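Local coordinates for putative methyltransferase from antibiotic biosynthesis pathway (Anabaena variabilis ATCC 29413, PDB 3EGE), which probably transfers methyl groups from S-adenosylmethionine to an acceptor not yet identified, as a putative methyltransferase of an antibiotic biosynthesis pathway, at residues 15-20 with 183-188; 177-182 with 247-252. One frame throughout, in Å; residues are numbered along the deposited sequence.

How the contacts relate
Along the chain the segments come in the order 15-20, 177-182, 183-188 and 247-252, so the two contacts interlock, and 177-182 runs directly into 183-188. Contact 2 lies where strand 172-181 meets 247-248, the outermost strand, and the start of strand 252-258; contact 1 joins two loops, one before helix 20-30, the other after strand 172-181. Their centres are about 13 Å apart, and they touch: F188 CD1 packs 3.3 Å from Y252 OH, while F188 CZ lies 3.8 Å from L180 CD2. The chain leaving the sheet is thus tied to the N-terminal loop, beside the glycine-rich turn G42, G44 and G47, probably part of the cofactor-binding side of the Rossmann-like fold.

Contact 1: residues 15-20 with 183-188; sequences TRVPDI and DLSDLF
The backbones of R16 and D186 are bridged once, their CA atoms 4.3 Å apart, and beside this bridge L187 N, at the centre of an inverse gamma turn, donates to T15 O at 3.0 Å. The arginine chain, bent at chi2 (-65°) and chi3, curls back over the bridge, and its NE forms a salt bridge to D186 OD1 at 2.9 Å. That oxygen lies in the guanidinium plane, at its edge; F188 CB packs over one face. A water links R16 NH2 to D186 OD2, which also bonds Y48 OH, so both carboxylate oxygens are engaged. S185, small enough to sit close to the loop, gives its OG proton to V17 O over 2.8 Å, from above the carbonyl plane. D19 points its CB at 183-188, CG anti to the backbone N (chi1 -167°), and OD2 takes S185 N at 2.9 Å through its anti lone pair, nearly straight (171°). L184 CD2 packs against the same carboxylate, 3.5 Å from D19 CG. D19 also N-caps helix 20-30, and its OD1 salt-bridges R21. The loop after strand 172-181 is thereby fastened to that helix's start, where F188 packs on I22.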
loop_
_atom_site.group_PDB
_atom_site.type_symbol
_atom_site.label_atom_id
_atom_site.label_comp_id
_atom_site.label_asym_id
_atom_site.label_seq_id
_atom_site.Cartn_x
_atom_site.Cartn_y
_atom_site.Cartn_z
ATOM N N THR A 15 -9.185 -11.004 -0.350
ATOM C CA THR A 15 -9.580 -9.874 -1.197
ATOM C C THR A 15 -8.366 -8.964 -1.535
ATOM O O THR A 15 -8.473 -8.123 -2.417
ATOM C CB THR A 15 -10.728 -9.043 -0.560
ATOM O OG1 THR A 15 -10.294 -8.462 0.674
ATOM C CG2 THR A 15 -11.966 -9.909 -0.318
ATOM N N ARG A 16 -7.231 -9.134 -0.840
ATOM C CA ARG A 16 -5.982 -8.369 -1.074
ATOM C C ARG A 16 -5.013 -9.210 -1.905
ATOM O O ARG A 16 -3.875 -9.476 -1.523
ATOM C CB ARG A 16 -5.355 -7.963 0.264
ATOM C CG ARG A 16 -6.269 -7.157 1.180
ATOM C CD ARG A 16 -6.612 -5.809 0.591
ATOM N NE ARG A 16 -5.439 -4.950 0.452
ATOM C CZ ARG A 16 -4.855 -4.282 1.450
ATOM N NH1 ARG A 16 -5.323 -4.313 2.682
ATOM N NH2 ARG A 16 -3.792 -3.531 1.200
ATOM N N VAL A 17 -5.491 -9.601 -3.076
ATOM C CA VAL A 17 -4.752 -10.461 -3.999
ATOM C C VAL A 17 -3.816 -9.498 -4.760
ATOM O O VAL A 17 -4.307 -8.551 -5.392
ATOM C CB VAL A 17 -5.754 -11.186 -4.946
ATOM C CG1 VAL A 17 -5.020 -12.099 -5.929
ATOM C CG2 VAL A 17 -6.865 -11.951 -4.100
ATOM N N PRO A 18 -2.477 -9.688 -4.667
ATOM C CA PRO A 18 -1.563 -8.715 -5.317
ATOM C C PRO A 18 -1.846 -8.557 -6.809
ATOM O O PRO A 18 -2.085 -9.548 -7.491
ATOM C CB PRO A 18 -0.156 -9.297 -5.056
ATOM C CG PRO A 18 -0.309 -10.202 -3.898
ATOM C CD PRO A 18 -1.719 -10.763 -3.990
ATOM N N ASP A 19 -1.879 -7.313 -7.278
ATOM C CA ASP A 19 -2.208 -7.007 -8.661
ATOM C C ASP A 19 -0.924 -6.900 -9.457
ATOM O O ASP A 19 0.018 -6.239 -9.008
ATOM C CB ASP A 19 -3.022 -5.721 -8.734
ATOM C CG ASP A 19 -3.653 -5.528 -10.088
ATOM O OD1 ASP A 19 -2.931 -5.148 -11.026
ATOM O OD2 ASP A 19 -4.875 -5.769 -10.189
ATOM N N ILE A 20 -0.914 -7.534 -10.641
ATOM C CA ILE A 20 0.271 -7.618 -11.516
ATOM C C ILE A 20 0.777 -6.246 -12.000
ATOM O O ILE A 20 1.961 -6.096 -12.306
ATOM C CB ILE A 20 0.024 -8.567 -12.739
ATOM C CG1 ILE A 20 1.360 -9.043 -13.357
ATOM C CG2 ILE A 20 -0.909 -7.911 -13.789
ATOM C CD1 ILE A 20 1.195 -9.988 -14.610
ATOM N N ASP A 183 -10.231 -2.091 -12.220
ATOM C CA ASP A 183 -10.337 -3.547 -11.966
ATOM C C ASP A 183 -9.164 -4.167 -11.189
ATOM O O ASP A 183 -8.752 -5.310 -11.456
ATOM C CB ASP A 183 -10.614 -4.295 -13.287
ATOM C CG ASP A 183 -9.598 -3.998 -14.374
ATOM O OD1 ASP A 183 -8.707 -3.166 -14.121
ATOM O OD2 ASP A 183 -9.713 -4.565 -15.495
ATOM N N LEU A 184 -8.655 -3.429 -10.197
ATOM C CA LEU A 184 -7.581 -3.936 -9.324
ATOM C C LEU A 184 -8.048 -5.159 -8.515
ATOM O O LEU A 184 -9.150 -5.170 -7.956
ATOM C CB LEU A 184 -7.077 -2.879 -8.329
ATOM C CG LEU A 184 -6.182 -1.757 -8.812
ATOM C CD1 LEU A 184 -6.060 -0.700 -7.715
ATOM C CD2 LEU A 184 -4.789 -2.290 -9.216
ATOM N N SER A 185 -7.191 -6.175 -8.483
ATOM C CA SER A 185 -7.424 -7.408 -7.715
ATOM C C SER A 185 -7.203 -7.180 -6.207
ATOM O O SER A 185 -7.768 -7.877 -5.376
ATOM C CB SER A 185 -6.484 -8.517 -8.214
ATOM O OG SER A 185 -5.127 -8.165 -7.999
ATOM N N ASP A 186 -6.365 -6.195 -5.894
ATOM C CA ASP A 186 -5.956 -5.849 -4.545
ATOM C C ASP A 186 -6.960 -4.833 -4.002
ATOM O O ASP A 186 -6.887 -3.636 -4.311
ATOM C CB ASP A 186 -4.521 -5.290 -4.614
ATOM C CG ASP A 186 -3.843 -5.184 -3.265
ATOM O OD1 ASP A 186 -4.418 -5.480 -2.206
ATOM O OD2 ASP A 186 -2.678 -4.778 -3.286
ATOM N N LEU A 187 -7.883 -5.315 -3.164
ATOM C CA LEU A 187 -8.980 -4.504 -2.659
ATOM C C LEU A 187 -8.631 -3.760 -1.390
ATOM O O LEU A 187 -9.202 -3.995 -0.326
ATOM C CB LEU A 187 -10.274 -5.336 -2.511
ATOM C CG LEU A 187 -10.795 -6.051 -3.785
ATOM C CD1 LEU A 187 -12.150 -6.787 -3.503
ATOM C CD2 LEU A 187 -10.924 -5.085 -4.972
ATOM N N PHE A 188 -7.670 -2.846 -1.536
ATOM C CA PHE A 188 -7.349 -1.880 -0.500
ATOM C C PHE A 188 -8.444 -0.773 -0.530
ATOM O O PHE A 188 -9.295 -0.737 -1.431
ATOM C CB PHE A 188 -5.913 -1.343 -0.568
ATOM C CG PHE A 188 -5.481 -0.839 -1.900
ATOM C CD1 PHE A 188 -5.790 0.454 -2.306
ATOM C CD2 PHE A 188 -4.696 -1.645 -2.740
ATOM C CE1 PHE A 188 -5.345 0.948 -3.572
ATOM C CE2 PHE A 188 -4.243 -1.170 -3.994
ATOM C CZ PHE A 188 -4.570 0.129 -4.404
HETATM O O HOH W 1 -10.422 -5.995 0.764
HETATM O O HOH W 2 -1.838 -4.278 -0.906
#

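Contact 2: residues 177-182 with 247-252; sequences PFLLPH and EIDIGY
L180 and I248 form an antiparallel hydrogen-bonded pair: L180 N donates to I248 O at 2.9 Å and I248 N returns a bond to L180 O at 3.2 Å. P181, which has no N-H to offer, suits the next, non-hydrogen-bonded pair with E247. The buried L180 packs its CD1 against I250 CD1 at 3.4 Å and Y252 CE1 at 3.7 Å, so branched aliphatic and aromatic groups close together around it. L179 spreads its two methyls instead, CD1 touching E247 OE2 at 3.7 Å, the two side chains crossing obliquely, and CD2 touching D249 CB at 3.5 Å. Farther along, F178 N bonds Y252 O at 2.9 Å. The intervening turn is shaped by D249, whose OD1 accepts from G251 N, an Asx turn; G251 takes the positive phi that glycine tolerates easily. A water bridges F178 O to D249 OD1, I250 N and Y252 N of the turn, and R253 forms a salt bridge to D249 OD1. Strand 172-181 thus pairs with both 252-258 and 247-248, forming the antiparallel edge of a sheet whose parallel strands are those of a Rossmann-like methyltransferase domain.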
loop_
_atom_site.group_PDB
_atom_site.type_symbol
_atom_site.label_atom_id
_atom_site.label_comp_id
_atom_site.label_asym_id
_atom_site.label_seq_id
_atom_site.Cartn_x
_atom_site.Cartn_y
_atom_site.Cartn_z
ATOM N N PRO A 177 2.691 9.483 -9.692
ATOM C CA PRO A 177 1.407 8.925 -9.314
ATOM C C PRO A 177 1.222 7.481 -9.769
ATOM O O PRO A 177 1.701 7.108 -10.822
ATOM C CB PRO A 177 0.388 9.828 -10.041
ATOM C CG PRO A 177 1.159 10.957 -10.579
ATOM C CD PRO A 177 2.535 10.455 -10.785
ATOM N N PHE A 178 0.581 6.678 -8.931
ATOM C CA PHE A 178 0.070 5.386 -9.356
ATOM C C PHE A 178 -1.451 5.634 -9.414
ATOM O O PHE A 178 -2.145 5.637 -8.373
ATOM C CB PHE A 178 0.431 4.216 -8.438
ATOM C CG PHE A 178 -0.251 2.935 -8.848
ATOM C CD1 PHE A 178 0.153 2.262 -10.010
ATOM C CD2 PHE A 178 -1.347 2.436 -8.117
ATOM C CE1 PHE A 178 -0.503 1.081 -10.440
ATOM C CE2 PHE A 178 -2.018 1.255 -8.535
ATOM C CZ PHE A 178 -1.604 0.587 -9.708
ATOM N N LEU A 179 -1.945 5.875 -10.625
ATOM C CA LEU A 179 -3.382 6.072 -10.877
ATOM C C LEU A 179 -3.970 4.680 -10.759
ATOM O O LEU A 179 -3.359 3.709 -11.224
ATOM C CB LEU A 179 -3.633 6.656 -12.267
ATOM C CG LEU A 179 -2.933 8.003 -12.559
ATOM C CD1 LEU A 179 -3.095 8.439 -14.033
ATOM C CD2 LEU A 179 -3.420 9.079 -11.604
ATOM N N LEU A 180 -5.120 4.575 -10.109
ATOM C CA LEU A 180 -5.746 3.279 -9.868
ATOM C C LEU A 180 -6.608 2.814 -11.042
ATOM O O LEU A 180 -7.537 3.531 -11.419
ATOM C CB LEU A 180 -6.637 3.332 -8.631
ATOM C CG LEU A 180 -6.034 3.706 -7.274
ATOM C CD1 LEU A 180 -7.143 3.542 -6.176
ATOM C CD2 LEU A 180 -4.784 2.887 -6.957
ATOM N N PRO A 181 -6.316 1.621 -11.622
ATOM C CA PRO A 181 -7.245 1.071 -12.620
ATOM C C PRO A 181 -8.574 0.728 -11.957
ATOM O O PRO A 181 -8.638 0.597 -10.744
ATOM C CB PRO A 181 -6.560 -0.206 -13.095
ATOM C CG PRO A 181 -5.131 -0.121 -12.601
ATOM C CD PRO A 181 -5.131 0.759 -11.431
ATOM N N HIS A 182 -9.620 0.585 -12.755
ATOM C CA HIS A 182 -10.953 0.273 -12.238
ATOM C C HIS A 182 -11.132 -1.182 -11.800
ATOM O O HIS A 182 -12.077 -1.455 -11.074
ATOM C CB HIS A 182 -12.022 0.606 -13.283
ATOM C CG HIS A 182 -12.035 -0.332 -14.453
ATOM N ND1 HIS A 182 -12.888 -1.413 -14.527
ATOM C CD2 HIS A 182 -11.266 -0.380 -15.566
ATOM C CE1 HIS A 182 -12.659 -2.069 -15.649
ATOM N NE2 HIS A 182 -11.674 -1.467 -16.292
ATOM N N GLU A 247 -9.334 5.000 -15.178
ATOM C CA GLU A 247 -8.496 5.170 -13.989
ATOM C C GLU A 247 -8.711 6.511 -13.297
ATOM O O GLU A 247 -9.172 7.471 -13.913
ATOM C CB GLU A 247 -7.018 4.969 -14.311
ATOM C CG GLU A 247 -6.425 5.965 -15.287
ATOM C CD GLU A 247 -5.027 5.581 -15.766
ATOM O OE1 GLU A 247 -4.419 4.587 -15.255
ATOM O OE2 GLU A 247 -4.547 6.293 -16.677
ATOM N N ILE A 248 -8.335 6.560 -12.024
ATOM C CA ILE A 248 -8.530 7.738 -11.170
ATOM C C ILE A 248 -7.352 7.953 -10.204
ATOM O O ILE A 248 -6.701 6.993 -9.799
ATOM C CB ILE A 248 -9.862 7.593 -10.356
ATOM C CG1 ILE A 248 -10.367 8.957 -9.884
ATOM C CG2 ILE A 248 -9.713 6.605 -9.193
ATOM C CD1 ILE A 248 -11.757 8.917 -9.244
ATOM N N ASP A 249 -7.104 9.215 -9.848
ATOM C CA ASP A 249 -6.059 9.559 -8.904
ATOM C C ASP A 249 -6.659 9.735 -7.520
ATOM O O ASP A 249 -7.352 10.704 -7.276
ATOM C CB ASP A 249 -5.302 10.841 -9.299
ATOM C CG ASP A 249 -4.060 11.089 -8.412
ATOM O OD1 ASP A 249 -3.739 10.289 -7.512
ATOM O OD2 ASP A 249 -3.387 12.088 -8.617
ATOM N N ILE A 250 -6.330 8.818 -6.617
ATOM C CA ILE A 250 -6.777 8.873 -5.219
ATOM C C ILE A 250 -5.570 9.135 -4.292
ATOM O O ILE A 250 -5.593 8.798 -3.105
ATOM C CB ILE A 250 -7.597 7.617 -4.841
ATOM C CG1 ILE A 250 -8.623 7.299 -5.953
ATOM C CG2 ILE A 250 -8.380 7.828 -3.505
ATOM C CD1 ILE A 250 -9.412 6.019 -5.715
ATOM N N GLY A 251 -4.555 9.820 -4.834
ATOM C CA GLY A 251 -3.377 10.207 -4.090
ATOM C C GLY A 251 -2.320 9.143 -3.844
ATOM O O GLY A 251 -1.427 9.384 -3.044
ATOM N N TYR A 252 -2.401 7.992 -4.522
ATOM C CA TYR A 252 -1.371 6.955 -4.381
ATOM C C TYR A 252 -0.154 7.378 -5.196
ATOM O O TYR A 252 -0.282 7.825 -6.358
ATOM C CB TYR A 252 -1.868 5.574 -4.784
ATOM C CG TYR A 252 -2.929 5.042 -3.852
ATOM C CD1 TYR A 252 -4.297 5.356 -4.064
ATOM C CD2 TYR A 252 -2.585 4.260 -2.754
ATOM C CE1 TYR A 252 -5.317 4.872 -3.206
ATOM C CE2 TYR A 252 -3.587 3.742 -1.866
ATOM C CZ TYR A 252 -4.965 4.059 -2.100
ATOM O OH TYR A 252 -5.985 3.604 -1.266
HETATM O O HOH W 3 -3.784 7.586 -7.108
#